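PDB 2Z8U: TATA-box-binding protein from Methanococcus jannaschii, which probably binds the TATA box of archaeal promoters, close to the transcription start, as a general initiation factor for RNA polymerase. Local coordinates for residues 77-88 / 99-107. Residues are numbered along the deposited sequence; the frame is centred on the assembly and turned at random.
Sequences KEEAEIAIKKII and IENPEIKIQ
Ile104 packs against Lys77, Glu81 and Ile84 where the connector between the two halves of the TBP saddle runs back along helix 77-94 of the first repeat and enters strand 105-114 of the second. Its CB lies 4.1 Å from Glu81 OE1. CG2 turns to the Lys77 methylenes, meeting CG at 3.9 Å, while CG1 sits against the Glu81 chain, 3.4 Å from its CG. CD1 ends tip to tip with Ile84 CD1. Val20 and Thr22 of strand 14-23 also touch this side chain, joining helix, connector and sheet.

Glu81 leaves the helix with CG opposite the backbone N (chi1 -173°) and runs extended across Ile104, which brings its carboxylate to two partners. OE2 takes a 2.7 Å salt bridge from Lys85 NZ, one helical turn on, the ammonium approaching 35° out of the carboxylate plane. OE1 accepts from a water whose oxygen lies 2.7 Å from Ile104 N and accepts its N-H. A leucine here would probably cost Lys85 NZ this carboxylate partner and the bridging water its acceptor on the helix.

A turn at the last torsion of Lys85 (chi4 67°) sets NZ beside the proline ring, 3.4 Å from Pro102 CD. Beyond it, Ile88 packs against the connector with two branches: CG2 lies near Glu100 CA, and CD1 presses tightly on Pro102 CG at 3.5 Å.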
loop_
_atom_site.group_PDB
_atom_site.type_symbol
_atom_site.label_atom_id
_atom_site.label_comp_id
_atom_site.label_asym_id
_atom_site.label_seq_id
_atom_site.Cartn_x
_atom_site.Cartn_y
_atom_site.Cartn_z
ATOM N N LYS B 77 -6.309 -9.519 -38.361
ATOM C CA LYS B 77 -7.479 -8.636 -38.387
ATOM C C LYS B 77 -8.434 -8.994 -39.507
ATOM O O LYS B 77 -9.641 -8.996 -39.306
ATOM C CB LYS B 77 -7.044 -7.165 -38.527
ATOM C CG LYS B 77 -8.207 -6.169 -38.512
ATOM C CD LYS B 77 -7.698 -4.787 -38.845
ATOM C CE LYS B 77 -8.773 -3.915 -39.472
ATOM N NZ LYS B 77 -8.163 -2.642 -39.954
ATOM N N GLU B 78 -7.895 -9.294 -40.698
ATOM C CA GLU B 78 -8.739 -9.604 -41.846
ATOM C C GLU B 78 -9.496 -10.891 -41.655
ATOM O O GLU B 78 -10.676 -10.956 -42.010
ATOM C CB GLU B 78 -7.951 -9.650 -43.180
ATOM C CG GLU B 78 -7.425 -8.293 -43.648
ATOM C CD GLU B 78 -6.269 -7.807 -42.806
ATOM O OE1 GLU B 78 -5.642 -8.642 -42.126
ATOM O OE2 GLU B 78 -5.995 -6.590 -42.812
ATOM N N GLU B 79 -8.822 -11.918 -41.123
ATOM C CA GLU B 79 -9.502 -13.176 -40.846
ATOM C C GLU B 79 -10.675 -12.982 -39.870
ATOM O O GLU B 79 -11.768 -13.556 -40.055
ATOM C CB GLU B 79 -8.553 -14.212 -40.279
ATOM C CG GLU B 79 -9.258 -15.527 -39.961
ATOM C CD GLU B 79 -8.310 -16.645 -39.653
ATOM O OE1 GLU B 79 -7.976 -17.422 -40.577
ATOM O OE2 GLU B 79 -7.881 -16.735 -38.492
ATOM N N ALA B 80 -10.417 -12.193 -38.827
ATOM C CA ALA B 80 -11.435 -11.834 -37.850
ATOM C C ALA B 80 -12.598 -11.103 -38.522
ATOM O O ALA B 80 -13.739 -11.431 -38.269
ATOM C CB ALA B 80 -10.855 -11.004 -36.735
ATOM N N GLU B 81 -12.306 -10.115 -39.367
ATOM C CA GLU B 81 -13.377 -9.358 -40.048
ATOM C C GLU B 81 -14.264 -10.258 -40.927
ATOM O O GLU B 81 -15.497 -10.088 -40.984
ATOM C CB GLU B 81 -12.793 -8.211 -40.876
ATOM C CG GLU B 81 -13.916 -7.301 -41.465
ATOM C CD GLU B 81 -13.376 -6.004 -42.043
ATOM O OE1 GLU B 81 -12.224 -5.628 -41.710
ATOM O OE2 GLU B 81 -14.111 -5.356 -42.823
ATOM N N ILE B 82 -13.632 -11.206 -41.618
ATOM C CA ILE B 82 -14.367 -12.177 -42.430
ATOM C C ILE B 82 -15.345 -12.983 -41.570
ATOM O O ILE B 82 -16.519 -13.105 -41.925
ATOM C CB ILE B 82 -13.400 -13.072 -43.265
ATOM C CG1 ILE B 82 -12.736 -12.207 -44.343
ATOM C CG2 ILE B 82 -14.125 -14.243 -43.922
ATOM C CD1 ILE B 82 -11.511 -12.825 -45.017
ATOM N N ALA B 83 -14.855 -13.505 -40.438
ATOM C CA ALA B 83 -15.692 -14.232 -39.493
ATOM C C ALA B 83 -16.831 -13.385 -38.977
ATOM O O ALA B 83 -17.965 -13.854 -38.928
ATOM C CB ALA B 83 -14.866 -14.758 -38.328
ATOM N N ILE B 84 -16.526 -12.151 -38.602
ATOM C CA ILE B 84 -17.553 -11.231 -38.074
ATOM C C ILE B 84 -18.609 -10.948 -39.149
ATOM O O ILE B 84 -19.801 -11.028 -38.882
ATOM C CB ILE B 84 -16.939 -9.923 -37.494
ATOM C CG1 ILE B 84 -16.187 -10.237 -36.196
ATOM C CG2 ILE B 84 -18.072 -8.855 -37.208
ATOM C CD1 ILE B 84 -15.153 -9.132 -35.722
ATOM N N LYS B 85 -18.184 -10.663 -40.379
ATOM C CA LYS B 85 -19.168 -10.393 -41.427
ATOM C C LYS B 85 -20.101 -11.595 -41.753
ATOM O O LYS B 85 -21.236 -11.414 -42.164
ATOM C CB LYS B 85 -18.518 -9.768 -42.661
ATOM C CG LYS B 85 -18.241 -8.256 -42.462
ATOM C CD LYS B 85 -17.162 -7.701 -43.375
ATOM C CE LYS B 85 -17.158 -6.127 -43.365
ATOM N NZ LYS B 85 -16.740 -5.395 -42.063
ATOM N N LYS B 86 -19.602 -12.812 -41.557
ATOM C CA LYS B 86 -20.399 -14.026 -41.764
ATOM C C LYS B 86 -21.513 -14.111 -40.740
ATOM O O LYS B 86 -22.681 -14.426 -41.066
ATOM C CB LYS B 86 -19.493 -15.254 -41.647
ATOM C CG LYS B 86 -18.702 -15.536 -42.921
ATOM C CD LYS B 86 -17.835 -16.786 -42.805
ATOM C CE LYS B 86 -16.882 -16.890 -44.008
ATOM N NZ LYS B 86 -16.004 -18.091 -43.884
ATOM N N ILE B 87 -21.147 -13.821 -39.490
ATOM C CA ILE B 87 -22.126 -13.740 -38.387
ATOM C C ILE B 87 -23.147 -12.625 -38.636
ATOM O O ILE B 87 -24.354 -12.848 -38.451
ATOM C CB ILE B 87 -21.404 -13.576 -37.024
ATOM C CG1 ILE B 87 -20.462 -14.780 -36.769
ATOM C CG2 ILE B 87 -22.390 -13.313 -35.880
ATOM C CD1 ILE B 87 -21.147 -16.097 -36.431
ATOM N N ILE B 88 -22.664 -11.434 -39.028
ATOM C CA ILE B 88 -23.532 -10.292 -39.384
ATOM C C ILE B 88 -24.579 -10.675 -40.454
ATOM O O ILE B 88 -25.773 -10.388 -40.318
ATOM C CB ILE B 88 -22.666 -9.050 -39.830
ATOM C CG1 ILE B 88 -21.940 -8.471 -38.601
ATOM C CG2 ILE B 88 -23.519 -7.987 -40.577
ATOM C CD1 ILE B 88 -21.012 -7.306 -38.901
ATOM N N ILE B 99 -25.291 -3.453 -38.293
ATOM C CA ILE B 99 -24.469 -2.611 -39.142
ATOM C C ILE B 99 -23.726 -3.593 -40.050
ATOM O O ILE B 99 -23.095 -4.513 -39.550
ATOM C CB ILE B 99 -23.434 -1.805 -38.270
ATOM C CG1 ILE B 99 -24.165 -0.815 -37.345
ATOM C CG2 ILE B 99 -22.362 -1.080 -39.130
ATOM C CD1 ILE B 99 -23.245 -0.099 -36.322
ATOM N N GLU B 100 -23.795 -3.400 -41.364
ATOM C CA GLU B 100 -23.156 -4.336 -42.305
ATOM C C GLU B 100 -21.697 -4.043 -42.602
ATOM O O GLU B 100 -20.971 -4.927 -43.091
ATOM C CB GLU B 100 -23.917 -4.362 -43.625
ATOM C CG GLU B 100 -25.195 -5.161 -43.554
ATOM C CD GLU B 100 -25.727 -5.445 -44.920
ATOM O OE1 GLU B 100 -25.098 -6.253 -45.646
ATOM O OE2 GLU B 100 -26.767 -4.849 -45.269
ATOM N N ASN B 101 -21.282 -2.804 -42.332
ATOM C CA ASN B 101 -19.920 -2.365 -42.597
ATOM C C ASN B 101 -19.127 -1.895 -41.370
ATOM O O ASN B 101 -18.584 -0.770 -41.404
ATOM C CB ASN B 101 -19.928 -1.252 -43.647
ATOM C CG ASN B 101 -20.796 -0.044 -43.239
ATOM O OD1 ASN B 101 -21.730 -0.161 -42.420
ATOM N ND2 ASN B 101 -20.491 1.126 -43.823
ATOM N N PRO B 102 -18.988 -2.756 -40.332
ATOM C CA PRO B 102 -18.361 -2.253 -39.107
ATOM C C PRO B 102 -16.850 -2.151 -39.250
ATOM O O PRO B 102 -16.243 -2.921 -40.004
ATOM C CB PRO B 102 -18.742 -3.317 -38.059
ATOM C CG PRO B 102 -18.813 -4.588 -38.827
ATOM C CD PRO B 102 -19.341 -4.194 -40.209
ATOM N N GLU B 103 -16.235 -1.188 -38.562
ATOM C CA GLU B 103 -14.784 -1.097 -38.549
ATOM C C GLU B 103 -14.205 -2.012 -37.466
ATOM O O GLU B 103 -14.619 -1.964 -36.301
ATOM C CB GLU B 103 -14.341 0.360 -38.369
ATOM C CG GLU B 103 -12.865 0.499 -38.200
ATOM C CD GLU B 103 -12.440 1.927 -38.027
ATOM O OE1 GLU B 103 -13.318 2.803 -37.935
ATOM O OE2 GLU B 103 -11.213 2.153 -37.964
ATOM N N ILE B 104 -13.297 -2.899 -37.862
ATOM C CA ILE B 104 -12.701 -3.846 -36.941
ATOM C C ILE B 104 -11.428 -3.228 -36.322
ATOM O O ILE B 104 -10.530 -2.833 -37.066
ATOM C CB ILE B 104 -12.358 -5.159 -37.677
ATOM C CG1 ILE B 104 -13.584 -5.715 -38.441
ATOM C CG2 ILE B 104 -11.708 -6.175 -36.722
ATOM C CD1 ILE B 104 -14.844 -5.908 -37.643
ATOM N N LYS B 105 -11.371 -3.138 -34.989
ATOM C CA LYS B 105 -10.230 -2.524 -34.264
ATOM C C LYS B 105 -9.363 -3.584 -33.581
ATOM O O LYS B 105 -9.889 -4.455 -32.868
ATOM C CB LYS B 105 -10.760 -1.527 -33.206
ATOM C CG LYS B 105 -9.667 -0.918 -32.314
ATOM C CD LYS B 105 -10.154 0.401 -31.752
ATOM C CE LYS B 105 -10.203 0.383 -30.244
ATOM N NZ LYS B 105 -11.065 1.491 -29.712
ATOM N N ILE B 106 -8.043 -3.513 -33.761
ATOM C CA ILE B 106 -7.165 -4.436 -33.053
ATOM C C ILE B 106 -7.068 -4.028 -31.588
ATOM O O ILE B 106 -6.752 -2.890 -31.290
ATOM C CB ILE B 106 -5.740 -4.542 -33.714
ATOM C CG1 ILE B 106 -5.835 -5.307 -35.044
ATOM C CG2 ILE B 106 -4.760 -5.262 -32.791
ATOM C CD1 ILE B 106 -4.595 -5.091 -35.967
ATOM N N GLN B 107 -7.364 -4.961 -30.687
ATOM C CA GLN B 107 -7.218 -4.726 -29.260
ATOM C C GLN B 107 -5.950 -5.341 -28.694
ATOM O O GLN B 107 -5.386 -4.822 -27.741
ATOM C CB GLN B 107 -8.396 -5.285 -28.484
ATOM C CG GLN B 107 -9.696 -4.566 -28.745
ATOM C CD GLN B 107 -9.696 -3.146 -28.204
ATOM O OE1 GLN B 107 -8.881 -2.791 -27.342
ATOM N NE2 GLN B 107 -10.603 -2.321 -28.721
HETATM O O HOH W 1 -12.163 -2.857 -40.348
#